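Local coordinates for autophagy protein 5 (Saccharomyces cerevisiae, PDB 2DYO) that acts in autophagosome formation and the cytoplasm-to-vacuole pathway, carrying Atg12 through an isopeptide bond, and is required for mitophagy and nucleophagy, at residues 151-156 / 277-282; 201-206 / 223-228; 230-235 / 264-269. One frame throughout, in Å; residues are numbered along the deposited sequence.

Contact 1: residues 151-156 / 277-282; sequences WKQVCF and DGFLYI
W151 lays one face of its indole on the backbone of D277 and G278. From CB the ring runs toward the loop that leads into strand 280-286. CG comes 4.0 Å from D277 O, and CD1 closer at 3.7 Å. NE1 follows at 3.4 Å from D277 C, and the N-H is bonded to the backbone O of F276 just before the loop segment. On the far ring CZ2 lies 3.4 Å from G278 N. G278 CA then sits over this six-membered ring, 3.6 Å from its centroid and 19° off the normal, as a CH-pi contact. The rings of W147 and F176 meet the indole edge-to-face. An alanine at W151 would probably leave the carbonyl of F276 without its indole donor and open a gap over G278. The contact joins helix 142-159 of the alpha-helical bundle region to the ubiquitin-like UblB domain, at the entry to its last strand. K152, next on the helix, is the lysine that is joined to Atg12; the conjugate is absent here. One turn on, V154 touches both G278 and F279. Its CG1 is anti to the backbone N (chi1 169°) and lies 3.6 Å from G278 O. CG2 is 3.5 Å from F279 CE1, and the two side chains run antiparallel past one another. D277 fixes the loop from within: OD2 accepts from F279 N at 3.0 Å in an Asx turn, and OD1 takes the hydroxyl of Y281 through its syn lone pair.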
loop_
_atom_site.group_PDB
_atom_site.type_symbol
_atom_site.label_atom_id
_atom_site.label_comp_id
_atom_site.label_asym_id
_atom_site.label_seq_id
_atom_site.Cartn_x
_atom_site.Cartn_y
_atom_site.Cartn_z
ATOM N N TRP A 151 9.347 -9.010 3.000
ATOM C CA TRP A 151 9.368 -10.243 2.227
ATOM C C TRP A 151 10.082 -11.385 2.918
ATOM O O TRP A 151 9.765 -12.546 2.695
ATOM C CB TRP A 151 9.963 -10.009 0.837
ATOM C CG TRP A 151 8.935 -9.564 -0.157
ATOM C CD1 TRP A 151 8.682 -8.285 -0.566
ATOM C CD2 TRP A 151 7.979 -10.396 -0.822
ATOM N NE1 TRP A 151 7.623 -8.270 -1.446
ATOM C CE2 TRP A 151 7.173 -9.553 -1.618
ATOM C CE3 TRP A 151 7.723 -11.779 -0.822
ATOM C CZ2 TRP A 151 6.124 -10.046 -2.409
ATOM C CZ3 TRP A 151 6.681 -12.267 -1.611
ATOM C CH2 TRP A 151 5.897 -11.400 -2.391
ATOM N N LYS A 152 11.058 -11.057 3.763
ATOM C CA LYS A 152 11.775 -12.096 4.494
ATOM C C LYS A 152 10.806 -12.767 5.474
ATOM O O LYS A 152 10.802 -13.988 5.632
ATOM C CB LYS A 152 12.968 -11.494 5.234
ATOM C CG LYS A 152 13.917 -12.521 5.814
ATOM C CD LYS A 152 15.092 -11.848 6.548
ATOM C CE LYS A 152 15.988 -12.889 7.219
ATOM N NZ LYS A 152 17.098 -12.236 7.971
ATOM N N GLN A 153 9.974 -11.965 6.131
ATOM C CA GLN A 153 8.992 -12.508 7.067
ATOM C C GLN A 153 7.977 -13.348 6.282
ATOM O O GLN A 153 7.592 -14.441 6.695
ATOM C CB GLN A 153 8.236 -11.386 7.783
ATOM C CG GLN A 153 9.076 -10.482 8.653
ATOM C CD GLN A 153 8.289 -9.276 9.147
ATOM O OE1 GLN A 153 7.320 -9.412 9.905
ATOM N NE2 GLN A 153 8.697 -8.083 8.710
ATOM N N VAL A 154 7.539 -12.809 5.147
ATOM C CA VAL A 154 6.573 -13.497 4.298
ATOM C C VAL A 154 7.101 -14.863 3.867
ATOM O O VAL A 154 6.398 -15.861 3.972
ATOM C CB VAL A 154 6.225 -12.650 3.046
ATOM C CG1 VAL A 154 5.441 -13.477 2.044
ATOM C CG2 VAL A 154 5.410 -11.435 3.466
ATOM N N CYS A 155 8.348 -14.911 3.405
ATOM C CA CYS A 155 8.943 -16.175 2.975
ATOM C C CYS A 155 8.858 -17.198 4.107
ATOM O O CYS A 155 8.447 -18.345 3.899
ATOM C CB CYS A 155 10.407 -15.961 2.570
ATOM S SG CYS A 155 11.275 -17.434 1.965
ATOM N N PHE A 156 9.233 -16.765 5.306
ATOM C CA PHE A 156 9.198 -17.617 6.486
ATOM C C PHE A 156 7.780 -18.083 6.814
ATOM O O PHE A 156 7.565 -19.243 7.159
ATOM C CB PHE A 156 9.768 -16.876 7.692
ATOM C CG PHE A 156 9.775 -17.693 8.946
ATOM C CD1 PHE A 156 10.624 -18.791 9.070
ATOM C CD2 PHE A 156 8.908 -17.397 9.991
ATOM C CE1 PHE A 156 10.606 -19.582 10.215
ATOM C CE2 PHE A 156 8.882 -18.184 11.146
ATOM C CZ PHE A 156 9.734 -19.280 11.256
ATOM N N ASP A 277 4.208 -6.086 -0.880
ATOM C CA ASP A 277 5.182 -6.361 0.173
ATOM C C ASP A 277 5.036 -7.809 0.639
ATOM O O ASP A 277 5.665 -8.224 1.611
ATOM C CB ASP A 277 5.007 -5.410 1.361
ATOM C CG ASP A 277 3.665 -5.563 2.053
ATOM O OD1 ASP A 277 3.495 -4.933 3.117
ATOM O OD2 ASP A 277 2.785 -6.295 1.544
ATOM N N GLY A 278 4.201 -8.572 -0.068
ATOM C CA GLY A 278 4.005 -9.974 0.269
ATOM C C GLY A 278 2.878 -10.287 1.237
ATOM O O GLY A 278 2.484 -11.446 1.380
ATOM N N PHE A 279 2.355 -9.266 1.903
ATOM C CA PHE A 279 1.263 -9.465 2.850
ATOM C C PHE A 279 -0.103 -9.208 2.230
ATOM O O PHE A 279 -0.258 -8.325 1.377
ATOM C CB PHE A 279 1.407 -8.538 4.067
ATOM C CG PHE A 279 2.335 -9.057 5.129
ATOM C CD1 PHE A 279 3.691 -8.755 5.102
ATOM C CD2 PHE A 279 1.846 -9.849 6.163
ATOM C CE1 PHE A 279 4.550 -9.235 6.095
ATOM C CE2 PHE A 279 2.697 -10.332 7.159
ATOM C CZ PHE A 279 4.050 -10.025 7.122
ATOM N N LEU A 280 -1.085 -9.997 2.652
ATOM C CA LEU A 280 -2.463 -9.806 2.210
ATOM C C LEU A 280 -3.058 -8.887 3.265
ATOM O O LEU A 280 -2.959 -9.169 4.459
ATOM C CB LEU A 280 -3.243 -11.120 2.210
ATOM C CG LEU A 280 -4.758 -10.924 2.039
ATOM C CD1 LEU A 280 -5.062 -10.360 0.644
ATOM C CD2 LEU A 280 -5.468 -12.248 2.241
ATOM N N TYR A 281 -3.662 -7.781 2.838
ATOM C CA TYR A 281 -4.265 -6.853 3.782
ATOM C C TYR A 281 -5.773 -6.794 3.612
ATOM O O TYR A 281 -6.274 -6.673 2.494
ATOM C CB TYR A 281 -3.742 -5.422 3.587
ATOM C CG TYR A 281 -2.296 -5.189 3.943
ATOM C CD1 TYR A 281 -1.282 -5.472 3.040
ATOM C CD2 TYR A 281 -1.948 -4.638 5.177
ATOM C CE1 TYR A 281 0.054 -5.204 3.348
ATOM C CE2 TYR A 281 -0.624 -4.371 5.497
ATOM C CZ TYR A 281 0.371 -4.651 4.576
ATOM O OH TYR A 281 1.674 -4.355 4.867
ATOM N N ILE A 282 -6.506 -6.901 4.713
ATOM C CA ILE A 282 -7.943 -6.743 4.603
ATOM C C ILE A 282 -8.325 -5.594 5.511
ATOM O O ILE A 282 -7.723 -5.385 6.576
ATOM C CB ILE A 282 -8.741 -8.026 4.952
ATOM C CG1 ILE A 282 -8.436 -8.498 6.365
ATOM C CG2 ILE A 282 -8.420 -9.129 3.936
ATOM C CD1 ILE A 282 -9.123 -9.814 6.690
#

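Contact 2: residues 201-206 / 223-228; sequences RHIPLI and ISMTGV
R201 and I203 bond to M225 and I223 on either side of the H202-S224 pair. M225 N donates to R201 O at 2.9 Å, nearly straight at 167°. I203 N reaches I223 O at 3.1 Å. H202 and S224 thus form a single antiparallel bridge, as a non-hydrogen-bonded pair. I223 O also receives a CA-H...O contact from H202 CA. The imidazole of H202 approaches the partner chain through CD2, 3.5 Å from S224 CA. Past the bridge, the bend of R201 at chi2 (-65°) sets its CD 3.2 Å from T226 OG1. Farther out, R201 NH2 donates to the same T226 OG1 at 3.1 Å, with the hydroxyl oxygen 25° out of the guanidinium plane. A water donates to R201 O and is also bonded to S224 OG and T226 OG1. R201 O is therefore held by two donors. A second water spans I203 O and I223 N.

The inward side is apolar. I203 CG1 presses on M225 CG at 3.2 Å, a tight pair, and M225 SD follows at 3.4 Å from the same carbon. L205 CD2 meets I223 CD1 at 3.5 Å. L266 of helix 266-273 packs on both I203 and I223 and so backs this layer. The chain after M225 is shaped by a type II turn closed by V228 N on M225 O, with G227 at positive phi. R199 bonds to V228 O. The whole is an open-end extension of the antiparallel hairpin of strands 205-208 and 218-219, the first two strands of a ubiquitin-like beta-grasp fold.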
loop_
_atom_site.group_PDB
_atom_site.type_symbol
_atom_site.label_atom_id
_atom_site.label_comp_id
_atom_site.label_asym_id
_atom_site.label_seq_id
_atom_site.Cartn_x
_atom_site.Cartn_y
_atom_site.Cartn_z
ATOM N N ARG A 201 2.146 -22.604 4.240
ATOM C CA ARG A 201 2.124 -23.315 5.512
ATOM C C ARG A 201 1.271 -22.445 6.442
ATOM O O ARG A 201 0.550 -22.944 7.312
ATOM C CB ARG A 201 3.540 -23.445 6.070
ATOM C CG ARG A 201 4.352 -24.577 5.458
ATOM C CD ARG A 201 3.725 -25.909 5.824
ATOM N NE ARG A 201 4.661 -27.019 5.695
ATOM C CZ ARG A 201 4.617 -28.111 6.451
ATOM N NH1 ARG A 201 5.502 -29.081 6.274
ATOM N NH2 ARG A 201 3.693 -28.227 7.397
ATOM N N HIS A 202 1.372 -21.134 6.236
ATOM C CA HIS A 202 0.611 -20.136 6.993
ATOM C C HIS A 202 0.310 -18.983 6.049
ATOM O O HIS A 202 0.979 -18.825 5.033
ATOM C CB HIS A 202 1.415 -19.594 8.178
ATOM C CG HIS A 202 1.550 -20.551 9.321
ATOM N ND1 HIS A 202 2.654 -21.360 9.489
ATOM C CD2 HIS A 202 0.730 -20.812 10.365
ATOM C CE1 HIS A 202 2.508 -22.077 10.589
ATOM N NE2 HIS A 202 1.348 -21.764 11.139
ATOM N N ILE A 203 -0.689 -18.169 6.371
ATOM C CA ILE A 203 -1.013 -17.031 5.514
ATOM C C ILE A 203 -0.558 -15.702 6.122
ATOM O O ILE A 203 -0.917 -15.376 7.259
ATOM C CB ILE A 203 -2.540 -16.912 5.248
ATOM C CG1 ILE A 203 -3.067 -18.160 4.532
ATOM C CG2 ILE A 203 -2.824 -15.666 4.399
ATOM C CD1 ILE A 203 -2.579 -18.323 3.104
ATOM N N PRO A 204 0.249 -14.928 5.375
ATOM C CA PRO A 204 0.741 -13.626 5.835
ATOM C C PRO A 204 -0.456 -12.686 5.697
ATOM O O PRO A 204 -0.695 -12.122 4.621
ATOM C CB PRO A 204 1.843 -13.285 4.826
ATOM C CG PRO A 204 2.267 -14.636 4.285
ATOM C CD PRO A 204 0.942 -15.338 4.141
ATOM N N LEU A 205 -1.208 -12.543 6.779
ATOM C CA LEU A 205 -2.403 -11.711 6.782
ATOM C C LEU A 205 -2.366 -10.611 7.830
ATOM O O LEU A 205 -2.031 -10.851 8.990
ATOM C CB LEU A 205 -3.634 -12.586 7.038
ATOM C CG LEU A 205 -4.982 -11.874 7.210
ATOM C CD1 LEU A 205 -5.427 -11.277 5.875
ATOM C CD2 LEU A 205 -6.034 -12.879 7.723
ATOM N N ILE A 206 -2.717 -9.406 7.406
ATOM C CA ILE A 206 -2.785 -8.266 8.298
ATOM C C ILE A 206 -4.223 -7.773 8.197
ATOM O O ILE A 206 -4.756 -7.616 7.094
ATOM C CB ILE A 206 -1.803 -7.152 7.877
ATOM C CG1 ILE A 206 -0.374 -7.605 8.199
ATOM C CG2 ILE A 206 -2.152 -5.845 8.598
ATOM C CD1 ILE A 206 0.712 -6.655 7.758
ATOM N N ILE A 223 -2.460 -18.028 11.008
ATOM C CA ILE A 223 -3.442 -18.875 10.341
ATOM C C ILE A 223 -2.767 -20.028 9.603
ATOM O O ILE A 223 -2.142 -19.831 8.560
ATOM C CB ILE A 223 -4.279 -18.039 9.363
ATOM C CG1 ILE A 223 -5.067 -16.988 10.154
ATOM C CG2 ILE A 223 -5.210 -18.938 8.553
ATOM C CD1 ILE A 223 -5.833 -16.020 9.302
ATOM N N SER A 224 -2.892 -21.230 10.164
ATOM C CA SER A 224 -2.295 -22.431 9.581
ATOM C C SER A 224 -3.041 -22.866 8.319
ATOM O O SER A 224 -4.270 -22.858 8.282
ATOM C CB SER A 224 -2.303 -23.570 10.609
ATOM O OG SER A 224 -1.643 -24.722 10.106
ATOM N N MET A 225 -2.295 -23.257 7.292
ATOM C CA MET A 225 -2.895 -23.679 6.030
ATOM C C MET A 225 -2.592 -25.126 5.678
ATOM O O MET A 225 -3.133 -25.660 4.708
ATOM C CB MET A 225 -2.401 -22.785 4.889
ATOM C CG MET A 225 -2.841 -21.346 4.996
ATOM S SD MET A 225 -4.631 -21.200 4.917
ATOM C CE MET A 225 -4.930 -21.612 3.193
ATOM N N THR A 226 -1.726 -25.758 6.460
ATOM C CA THR A 226 -1.347 -27.134 6.193
ATOM C C THR A 226 -2.546 -28.077 6.260
ATOM O O THR A 226 -3.190 -28.199 7.294
ATOM C CB THR A 226 -0.270 -27.608 7.190
ATOM O OG1 THR A 226 0.915 -26.813 7.028
ATOM C CG2 THR A 226 0.072 -29.072 6.950
ATOM N N GLY A 227 -2.849 -28.717 5.136
ATOM C CA GLY A 227 -3.949 -29.667 5.080
ATOM C C GLY A 227 -5.363 -29.121 5.139
ATOM O O GLY A 227 -6.323 -29.899 5.243
ATOM N N VAL A 228 -5.505 -27.799 5.071
ATOM C CA VAL A 228 -6.823 -27.173 5.120
ATOM C C VAL A 228 -7.002 -26.143 4.014
ATOM O O VAL A 228 -6.038 -25.724 3.375
ATOM C CB VAL A 228 -7.081 -26.509 6.495
ATOM C CG1 VAL A 228 -7.141 -27.583 7.585
ATOM C CG2 VAL A 228 -5.979 -25.500 6.808
HETATM O O HOH W 1 0.784 -24.916 9.043
HETATM O O HOH W 2 -0.361 -16.823 9.570
#

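Contact 3: residues 230-235 / 264-269; sequences PTLKDI and MLLYDL
T231 and L265 pair their backbones in a single bridge, with T231 CA and L265 CA 4.0 Å apart. A bond flanks it on each side, in the antiparallel pattern. L266 N donates to P230 O at 2.8 Å. L232 N donates to M264 O at 2.9 Å. P230 O has a second donor, a water that in turn accepts from Y267 N. The carbonyl thus serves the first turn of helix 266-273, directly to L266 and through water to Y267. L265 is the N-cap residue of that helix. In the ubiquitin-like UblB domain, 230-235 belongs to the link between the second and third strands, and 264-269 to the link between the fourth and fifth. T231 and D234 lock the turn before helix 236-239. T231 OG1 accepts from D234 N in an ST motif, and D234 OD1 accepts from T231 N. Leucines fill the side toward the sheet. L232 CD2 meets L269 CD2 at 3.8 Å and L266 CD1 at 4.0 Å, crossing both side chains at about a right angle. With CG anti to the backbone N (chi1 -171°), L266 carries its fork away from its own N, and its other branch, CD2, reaches I235 CD1 at 4.0 Å. I260 and V253 of the sheet lie against L232. Outside this core, T231 CG2 touches L265 CD2 at 3.8 Å. M264 meets L232 through CB and also packs on an apolar side chain of another protein chain.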
loop_
_atom_site.group_PDB
_atom_site.type_symbol
_atom_site.label_atom_id
_atom_site.label_comp_id
_atom_site.label_asym_id
_atom_site.label_seq_id
_atom_site.Cartn_x
_atom_site.Cartn_y
_atom_site.Cartn_z
ATOM N N PRO A 230 -9.373 -23.074 4.277
ATOM C CA PRO A 230 -10.376 -22.174 4.851
ATOM C C PRO A 230 -10.872 -21.020 3.987
ATOM O O PRO A 230 -10.161 -20.506 3.121
ATOM C CB PRO A 230 -9.697 -21.675 6.128
ATOM C CG PRO A 230 -8.268 -21.613 5.735
ATOM C CD PRO A 230 -8.076 -22.915 4.957
ATOM N N THR A 231 -12.112 -20.629 4.249
ATOM C CA THR A 231 -12.748 -19.508 3.579
ATOM C C THR A 231 -12.624 -18.362 4.585
ATOM O O THR A 231 -12.191 -18.577 5.720
ATOM C CB THR A 231 -14.241 -19.765 3.352
ATOM O OG1 THR A 231 -14.879 -19.924 4.625
ATOM C CG2 THR A 231 -14.458 -21.029 2.525
ATOM N N LEU A 232 -12.985 -17.149 4.184
ATOM C CA LEU A 232 -12.917 -16.028 5.120
ATOM C C LEU A 232 -13.832 -16.301 6.313
ATOM O O LEU A 232 -13.496 -15.975 7.453
ATOM C CB LEU A 232 -13.335 -14.725 4.441
ATOM C CG LEU A 232 -12.330 -14.130 3.450
ATOM C CD1 LEU A 232 -12.865 -12.805 2.906
ATOM C CD2 LEU A 232 -10.987 -13.912 4.152
ATOM N N LYS A 233 -14.991 -16.897 6.049
ATOM C CA LYS A 233 -15.934 -17.215 7.122
ATOM C C LYS A 233 -15.287 -18.171 8.117
ATOM O O LYS A 233 -15.490 -18.055 9.324
ATOM C CB LYS A 233 -17.198 -17.862 6.554
ATOM C CG LYS A 233 -18.247 -18.207 7.607
ATOM C CD LYS A 233 -18.969 -16.957 8.095
ATOM C CE LYS A 233 -20.128 -17.304 9.030
ATOM N NZ LYS A 233 -21.001 -16.111 9.273
ATOM N N ASP A 234 -14.511 -19.117 7.602
ATOM C CA ASP A 234 -13.823 -20.094 8.438
ATOM C C ASP A 234 -12.878 -19.443 9.446
ATOM O O ASP A 234 -12.607 -20.008 10.507
ATOM C CB ASP A 234 -13.024 -21.066 7.568
ATOM C CG ASP A 234 -13.883 -22.151 6.959
ATOM O OD1 ASP A 234 -13.398 -22.832 6.030
ATOM O OD2 ASP A 234 -15.033 -22.333 7.415
ATOM N N ILE A 235 -12.353 -18.266 9.117
ATOM C CA ILE A 235 -11.450 -17.604 10.046
ATOM C C ILE A 235 -12.121 -16.400 10.685
ATOM O O ILE A 235 -11.457 -15.439 11.079
ATOM C CB ILE A 235 -10.138 -17.155 9.357
ATOM C CG1 ILE A 235 -10.421 -16.087 8.302
ATOM C CG2 ILE A 235 -9.445 -18.354 8.735
ATOM C CD1 ILE A 235 -9.157 -15.346 7.841
ATOM N N MET A 264 -15.300 -16.588 0.076
ATOM C CA MET A 264 -14.029 -16.579 -0.644
ATOM C C MET A 264 -12.976 -17.405 0.090
ATOM O O MET A 264 -12.838 -17.305 1.310
ATOM C CB MET A 264 -13.533 -15.140 -0.817
ATOM C CG MET A 264 -12.071 -15.032 -1.205
ATOM S SD MET A 264 -11.817 -14.134 -2.739
ATOM C CE MET A 264 -11.466 -15.494 -3.838
ATOM N N LEU A 265 -12.243 -18.221 -0.660
ATOM C CA LEU A 265 -11.183 -19.064 -0.102
ATOM C C LEU A 265 -9.963 -18.211 0.235
ATOM O O LEU A 265 -9.491 -17.432 -0.598
ATOM C CB LEU A 265 -10.778 -20.143 -1.108
ATOM C CG LEU A 265 -11.812 -21.229 -1.415
ATOM C CD1 LEU A 265 -11.358 -22.062 -2.617
ATOM C CD2 LEU A 265 -11.996 -22.109 -0.188
ATOM N N LEU A 266 -9.446 -18.368 1.449
ATOM C CA LEU A 266 -8.292 -17.596 1.895
ATOM C C LEU A 266 -7.049 -17.801 1.028
ATOM O O LEU A 266 -6.334 -16.846 0.736
ATOM C CB LEU A 266 -7.970 -17.923 3.360
ATOM C CG LEU A 266 -6.910 -17.041 4.027
ATOM C CD1 LEU A 266 -7.364 -15.583 3.997
ATOM C CD2 LEU A 266 -6.692 -17.503 5.467
ATOM N N TYR A 267 -6.778 -19.035 0.617
ATOM C CA TYR A 267 -5.607 -19.275 -0.227
ATOM C C TYR A 267 -5.735 -18.483 -1.523
ATOM O O TYR A 267 -4.779 -17.849 -1.968
ATOM C CB TYR A 267 -5.457 -20.760 -0.571
ATOM C CG TYR A 267 -4.453 -20.997 -1.679
ATOM C CD1 TYR A 267 -3.092 -20.781 -1.469
ATOM C CD2 TYR A 267 -4.872 -21.370 -2.955
ATOM C CE1 TYR A 267 -2.170 -20.928 -2.507
ATOM C CE2 TYR A 267 -3.962 -21.519 -3.999
ATOM C CZ TYR A 267 -2.614 -21.297 -3.768
ATOM O OH TYR A 267 -1.712 -21.444 -4.800
ATOM N N ASP A 268 -6.918 -18.535 -2.131
ATOM C CA ASP A 268 -7.170 -17.805 -3.368
ATOM C C ASP A 268 -6.980 -16.311 -3.152
ATOM O O ASP A 268 -6.295 -15.639 -3.926
ATOM C CB ASP A 268 -8.598 -18.053 -3.857
ATOM C CG ASP A 268 -8.679 -19.175 -4.861
ATOM O OD1 ASP A 268 -8.046 -19.052 -5.932
ATOM O OD2 ASP A 268 -9.374 -20.174 -4.584
ATOM N N LEU A 269 -7.598 -15.795 -2.095
ATOM C CA LEU A 269 -7.502 -14.380 -1.782
ATOM C C LEU A 269 -6.036 -13.973 -1.654
ATOM O O LEU A 269 -5.590 -13.022 -2.297
ATOM C CB LEU A 269 -8.254 -14.073 -0.486
ATOM C CG LEU A 269 -8.414 -12.594 -0.128
ATOM C CD1 LEU A 269 -9.110 -11.851 -1.262
ATOM C CD2 LEU A 269 -9.204 -12.477 1.156
HETATM O O HOH W 3 -8.022 -21.445 1.657
#

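How the contacts relate
Contact 1 is the buried one, its centre about 11 Å from the centre of the chain. Contacts 2 and 3 lie farther out, with centres about 21 Å from it, and are partly buried. Contact 1 joins two regions of the protein and has no hydrogen bond between its segments; the other two stay within the UblB range and each has a backbone bridge. Contacts 1 and 2 reach neighbouring strands, 280-286 and 205-208, where L280 probably bonds to P204 and I206. Contacts 2 and 3 share an apolar layer, with I223 and I203 against L266 and I223 against I235. L280 of contact 1 also packs on L266 and L269 of contact 3.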